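Local coordinates for glucose-6-phosphate 1-dehydrogenase (Mycobacterium avium, PDB 4LGV), which catalyses the NADP-linked oxidation of glucose 6-phosphate to 6-phosphogluconolactone, probably as the entry step of the pentose phosphate pathway, at residues Gly272-Asn277 and Gly426-Phe431; Arg297-Gly302 and Lys311-Glu316. All blocks are in the same frame, centred on the assembly; numbering follows the deposited sequence.

Contact 1 (Gly272-Asn277 and Gly426-Phe431)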
loop_
_atom_site.group_PDB
_atom_site.type_symbol
_atom_site.label_atom_id
_atom_site.label_comp_id
_atom_site.label_asym_id
_atom_site.label_seq_id
_atom_site.Cartn_x
_atom_site.Cartn_y
_atom_site.Cartn_z
ATOM N N GLY A 272 -6.055 23.894 15.474
ATOM C CA GLY A 272 -5.992 24.342 16.887
ATOM C C GLY A 272 -5.331 23.383 17.840
ATOM O O GLY A 272 -5.061 22.227 17.525
ATOM N N ALA A 273 -5.069 23.879 19.033
ATOM C CA ALA A 273 -4.430 23.082 20.087
ATOM C C ALA A 273 -5.260 21.877 20.485
ATOM O O ALA A 273 -4.703 20.822 20.766
ATOM C CB ALA A 273 -4.121 23.945 21.302
ATOM N N ASP A 274 -6.577 22.024 20.575
ATOM C CA ASP A 274 -7.377 20.888 21.029
ATOM C C ASP A 274 -7.479 19.793 19.958
ATOM O O ASP A 274 -7.560 18.615 20.282
ATOM C CB ASP A 274 -8.758 21.341 21.470
ATOM C CG ASP A 274 -8.764 21.895 22.913
ATOM O OD1 ASP A 274 -8.012 21.417 23.810
ATOM O OD2 ASP A 274 -9.535 22.823 23.139
ATOM N N ASP A 275 -7.437 20.185 18.689
ATOM C CA ASP A 275 -7.371 19.216 17.624
ATOM C C ASP A 275 -6.056 18.430 17.721
ATOM O O ASP A 275 -6.036 17.239 17.516
ATOM C CB ASP A 275 -7.456 19.923 16.293
ATOM C CG ASP A 275 -8.781 20.643 16.114
ATOM O OD1 ASP A 275 -9.822 20.131 16.577
ATOM O OD2 ASP A 275 -8.772 21.687 15.431
ATOM N N LEU A 276 -4.977 19.102 18.033
ATOM C CA LEU A 276 -3.711 18.457 18.160
ATOM C C LEU A 276 -3.709 17.504 19.376
ATOM O O LEU A 276 -3.298 16.361 19.300
ATOM C CB LEU A 276 -2.601 19.513 18.321
ATOM C CG LEU A 276 -1.255 19.020 18.837
ATOM C CD1 LEU A 276 -0.663 18.010 17.873
ATOM C CD2 LEU A 276 -0.282 20.192 19.068
ATOM N N ASN A 277 -4.195 18.002 20.492
ATOM C CA ASN A 277 -4.287 17.223 21.699
ATOM C C ASN A 277 -5.286 16.044 21.628
ATOM O O ASN A 277 -5.019 15.040 22.229
ATOM C CB ASN A 277 -4.597 18.156 22.873
ATOM C CG ASN A 277 -3.383 18.936 23.295
ATOM O OD1 ASN A 277 -2.263 18.452 23.196
ATOM N ND2 ASN A 277 -3.591 20.133 23.766
ATOM N N GLY A 426 -1.845 32.753 25.247
ATOM C CA GLY A 426 -2.895 31.710 25.197
ATOM C C GLY A 426 -2.705 30.629 24.128
ATOM O O GLY A 426 -3.649 29.993 23.711
ATOM N N ASP A 427 -1.473 30.424 23.683
ATOM C CA ASP A 427 -1.159 29.373 22.727
ATOM C C ASP A 427 -0.845 28.079 23.509
ATOM O O ASP A 427 0.199 27.965 24.163
ATOM C CB ASP A 427 0.014 29.862 21.855
ATOM C CG ASP A 427 0.498 28.835 20.856
ATOM O OD1 ASP A 427 -0.127 27.763 20.692
ATOM O OD2 ASP A 427 1.578 29.083 20.267
ATOM N N ARG A 428 -1.729 27.096 23.413
ATOM C CA ARG A 428 -1.654 25.903 24.252
ATOM C C ARG A 428 -0.989 24.657 23.635
ATOM O O ARG A 428 -1.073 23.582 24.196
ATOM C CB ARG A 428 -3.060 25.516 24.717
ATOM C CG ARG A 428 -3.743 26.588 25.585
ATOM C CD ARG A 428 -5.287 26.423 25.502
ATOM N NE ARG A 428 -5.677 25.167 26.137
ATOM C CZ ARG A 428 -6.697 24.387 25.779
ATOM N NH1 ARG A 428 -7.482 24.703 24.739
ATOM N NH2 ARG A 428 -6.934 23.274 26.488
ATOM N N GLN A 429 -0.360 24.819 22.487
ATOM C CA GLN A 429 0.224 23.675 21.789
ATOM C C GLN A 429 1.334 22.963 22.572
ATOM O O GLN A 429 1.534 21.772 22.434
ATOM C CB GLN A 429 0.688 24.087 20.378
ATOM C CG GLN A 429 2.125 24.486 20.162
ATOM C CD GLN A 429 2.390 25.070 18.758
ATOM O OE1 GLN A 429 1.716 24.727 17.793
ATOM N NE2 GLN A 429 3.386 25.956 18.661
ATOM N N LEU A 430 2.050 23.728 23.375
ATOM C CA LEU A 430 3.176 23.225 24.133
ATOM C C LEU A 430 2.843 22.867 25.579
ATOM O O LEU A 430 3.716 22.611 26.354
ATOM C CB LEU A 430 4.288 24.256 24.138
ATOM C CG LEU A 430 4.773 24.741 22.762
ATOM C CD1 LEU A 430 5.686 25.927 22.943
ATOM C CD2 LEU A 430 5.479 23.595 22.029
ATOM N N PHE A 431 1.557 22.795 25.896
ATOM C CA PHE A 431 1.097 22.506 27.230
ATOM C C PHE A 431 0.170 21.289 27.200
ATOM O O PHE A 431 -0.891 21.315 26.619
ATOM C CB PHE A 431 0.388 23.713 27.796
ATOM C CG PHE A 431 1.270 24.949 27.895
ATOM C CD1 PHE A 431 2.137 25.101 28.948
ATOM C CD2 PHE A 431 1.229 25.932 26.925
ATOM C CE1 PHE A 431 2.958 26.203 29.029
ATOM C CE2 PHE A 431 2.042 27.049 27.007
ATOM C CZ PHE A 431 2.889 27.192 28.061
#

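Contact 2 (Arg297-Gly302 and Lys311-Glu316)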
loop_
_atom_site.group_PDB
_atom_site.type_symbol
_atom_site.label_atom_id
_atom_site.label_comp_id
_atom_site.label_asym_id
_atom_site.label_seq_id
_atom_site.Cartn_x
_atom_site.Cartn_y
_atom_site.Cartn_z
ATOM N N ARG A 297 16.778 0.333 34.992
ATOM C CA ARG A 297 17.009 1.565 35.735
ATOM C C ARG A 297 18.472 1.693 36.095
ATOM O O ARG A 297 19.097 0.736 36.564
ATOM C CB ARG A 297 16.167 1.597 36.988
ATOM C CG ARG A 297 14.705 1.688 36.679
ATOM C CD ARG A 297 13.858 1.445 37.895
ATOM N NE ARG A 297 13.902 2.582 38.793
ATOM C CZ ARG A 297 14.505 2.620 39.989
ATOM N NH1 ARG A 297 15.168 1.576 40.496
ATOM N NH2 ARG A 297 14.435 3.744 40.696
ATOM N N GLY A 298 19.020 2.880 35.861
ATOM C CA GLY A 298 20.420 3.140 36.106
ATOM C C GLY A 298 20.644 4.328 37.022
ATOM O O GLY A 298 19.783 5.195 37.154
ATOM N N GLN A 299 21.838 4.362 37.620
ATOM C CA GLN A 299 22.258 5.448 38.484
ATOM C C GLN A 299 23.739 5.660 38.303
ATOM O O GLN A 299 24.536 4.728 38.458
ATOM C CB GLN A 299 21.987 5.103 39.930
ATOM C CG GLN A 299 22.029 6.278 40.870
ATOM C CD GLN A 299 22.019 5.809 42.309
ATOM O OE1 GLN A 299 23.073 5.439 42.845
ATOM N NE2 GLN A 299 20.838 5.805 42.943
ATOM N N TYR A 300 24.111 6.874 37.935
ATOM C CA TYR A 300 25.495 7.110 37.638
ATOM C C TYR A 300 26.361 7.123 38.938
ATOM O O TYR A 300 25.914 7.573 39.994
ATOM C CB TYR A 300 25.658 8.371 36.789
ATOM C CG TYR A 300 25.455 9.714 37.466
ATOM C CD1 TYR A 300 26.477 10.310 38.220
ATOM C CD2 TYR A 300 24.301 10.457 37.226
ATOM C CE1 TYR A 300 26.312 11.587 38.770
ATOM C CE2 TYR A 300 24.118 11.723 37.766
ATOM C CZ TYR A 300 25.118 12.290 38.548
ATOM O OH TYR A 300 24.887 13.534 39.060
ATOM N N ARG A 301 27.588 6.617 38.816
ATOM C CA ARG A 301 28.545 6.551 39.924
ATOM C C ARG A 301 28.938 7.974 40.293
ATOM O O ARG A 301 29.380 8.762 39.435
ATOM C CB ARG A 301 29.779 5.725 39.553
ATOM N N GLY A 302 28.731 8.309 41.568
ATOM C CA GLY A 302 28.915 9.688 42.046
ATOM C C GLY A 302 27.619 10.400 42.387
ATOM O O GLY A 302 27.635 11.441 43.022
ATOM N N LYS A 311 22.443 8.864 50.813
ATOM C CA LYS A 311 23.646 8.048 50.592
ATOM C C LYS A 311 23.266 6.660 50.056
ATOM O O LYS A 311 24.020 6.046 49.307
ATOM C CB LYS A 311 24.507 7.942 51.870
ATOM N N ASP A 312 22.072 6.199 50.422
ATOM C CA ASP A 312 21.538 4.914 49.956
ATOM C C ASP A 312 20.403 5.058 48.891
ATOM O O ASP A 312 19.595 4.163 48.727
ATOM C CB ASP A 312 21.028 4.139 51.176
ATOM C CG ASP A 312 19.932 4.889 51.930
ATOM O OD1 ASP A 312 19.706 6.088 51.613
ATOM O OD2 ASP A 312 19.310 4.280 52.828
ATOM N N SER A 313 20.331 6.193 48.197
ATOM C CA SER A 313 19.264 6.428 47.198
ATOM C C SER A 313 19.151 5.309 46.168
ATOM O O SER A 313 20.153 4.840 45.645
ATOM C CB SER A 313 19.521 7.725 46.429
ATOM O OG SER A 313 18.536 7.922 45.431
ATOM N N THR A 314 17.933 4.901 45.853
ATOM C CA THR A 314 17.710 4.000 44.717
ATOM C C THR A 314 17.009 4.741 43.573
ATOM O O THR A 314 16.416 4.106 42.708
ATOM C CB THR A 314 16.897 2.754 45.111
ATOM O OG1 THR A 314 15.678 3.175 45.731
ATOM C CG2 THR A 314 17.711 1.868 46.080
ATOM N N THR A 315 17.086 6.073 43.570
ATOM C CA THR A 315 16.507 6.901 42.493
ATOM C C THR A 315 17.331 6.757 41.213
ATOM O O THR A 315 18.574 6.757 41.249
ATOM C CB THR A 315 16.446 8.377 42.902
ATOM O OG1 THR A 315 15.633 8.500 44.071
ATOM C CG2 THR A 315 15.863 9.218 41.805
ATOM N N GLU A 316 16.636 6.621 40.082
ATOM C CA GLU A 316 17.312 6.380 38.788
ATOM C C GLU A 316 17.642 7.705 38.147
ATOM O O GLU A 316 16.863 8.642 38.180
ATOM C CB GLU A 316 16.451 5.497 37.874
ATOM C CG GLU A 316 15.263 6.174 37.113
ATOM C CD GLU A 316 14.047 6.499 37.974
ATOM O OE1 GLU A 316 14.079 6.255 39.204
ATOM O OE2 GLU A 316 13.055 7.033 37.419
#

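Contact 1 (Gly272-Asn277 and Gly426-Phe431)
The first turn of helix 273-284 meets a type I beta turn, Arg428 to Phe431, with Ala273 and Arg428 at the centre of the joint. The methyl of Ala273 rests on the turn, its CB 3.9 Å from Arg428 CB, and one helical turn later Leu276 CD2 comes up beside Gln429, 4.2 Å from its CB. Beside this apolar contact lies an ionic one. Arg428 bends at its third torsion (chi3 67°), which carries the guanidinium back to Asp274; NH1 bonds to Asp274 OD2 at 3.2 Å. The acid lies at the guanidinium edge, near that plane, but is itself met from above the carboxylate, the two planes standing 76° apart. Asp274 OD1 also forms a salt bridge with Arg433, just beyond the turn, so one carboxylate serves two arginines. The turn is closed by Phe431 N to Arg428 O, 3.2 Å, while its Phe431 and Leu430 side chains face helix 413-424. Leu276 and Leu430 share Val200 of helix 200-209, and Arg428 and Phe431 reach strand 188-191, the edge of the parallel sheet. This is helix-to-loop packing at the seam between a Rossmann-type coenzyme domain and the C-terminal domain.

Contact 2 (Arg297-Gly302 and Lys311-Glu316)
Arg297, Glu316 and Gln299 bury most of the surface here: the first and last reach from the strand to loop carbonyls, and Glu316 of the loop meets Arg297. Arg297 NH2 is shared between two acceptors: the carbonyl O of Thr314 at 2.8 Å, in the carbonyl plane and near the guanidinium edge, and Glu316 OE1 at 2.9 Å, which completes a salt bridge. The acid and base cross at an angle, their planes 58° apart, with Glu316 CB lying over one guanidinium face and OE1 approached from above its carboxylate. Glu316 takes this pose because CG sits between its backbone N and carbonyl carbon (chi1 79°) and the chain folds back at chi2. Its other oxygen, OE2, accepts from the backbone N of Val248, and Arg297 NH1 gives to Ser452 O, so both partners are held from outside.

With its chain extended, Gln299 bonds to two backbone carbonyls through NE2, Thr315 O at 3.0 Å and Ser313 O at 2.9 Å, both in the amide plane. Both bonds are nearly straight at the hydrogen, but the donor is merely tilted from the Thr315 carbonyl plane and stands above that of Ser313. Ser313 OG, which accepts from Thr315 N in an ST turn, also bonds to Asp243. The loop lies against strand 295-300 just before it becomes the antiparallel neighbour 318-323, with strand 454-457 pairing along the other edge.

Contacts 1 and 2 differ in what they join: one lies where the C-terminal domain meets the coenzyme domain, the other within the C-terminal domain. Their centres are 36 Å apart, on opposite sides of the chain's centre, and their nearest atoms are about 21 Å apart, although helix 273-284 and strand 295-300 are consecutive elements. The pair at 272-277 and 426-431 spans a long chain interval; that at 297-302 and 311-316 bridges a short connection within it. Contact 1 touches strand 188-191 and helix 200-209, between which runs a segment that is probably part of the substrate site, as in relatives. Contact 2 instead lies in the connection between strands 295-300 and 318-323 of the mixed sheet.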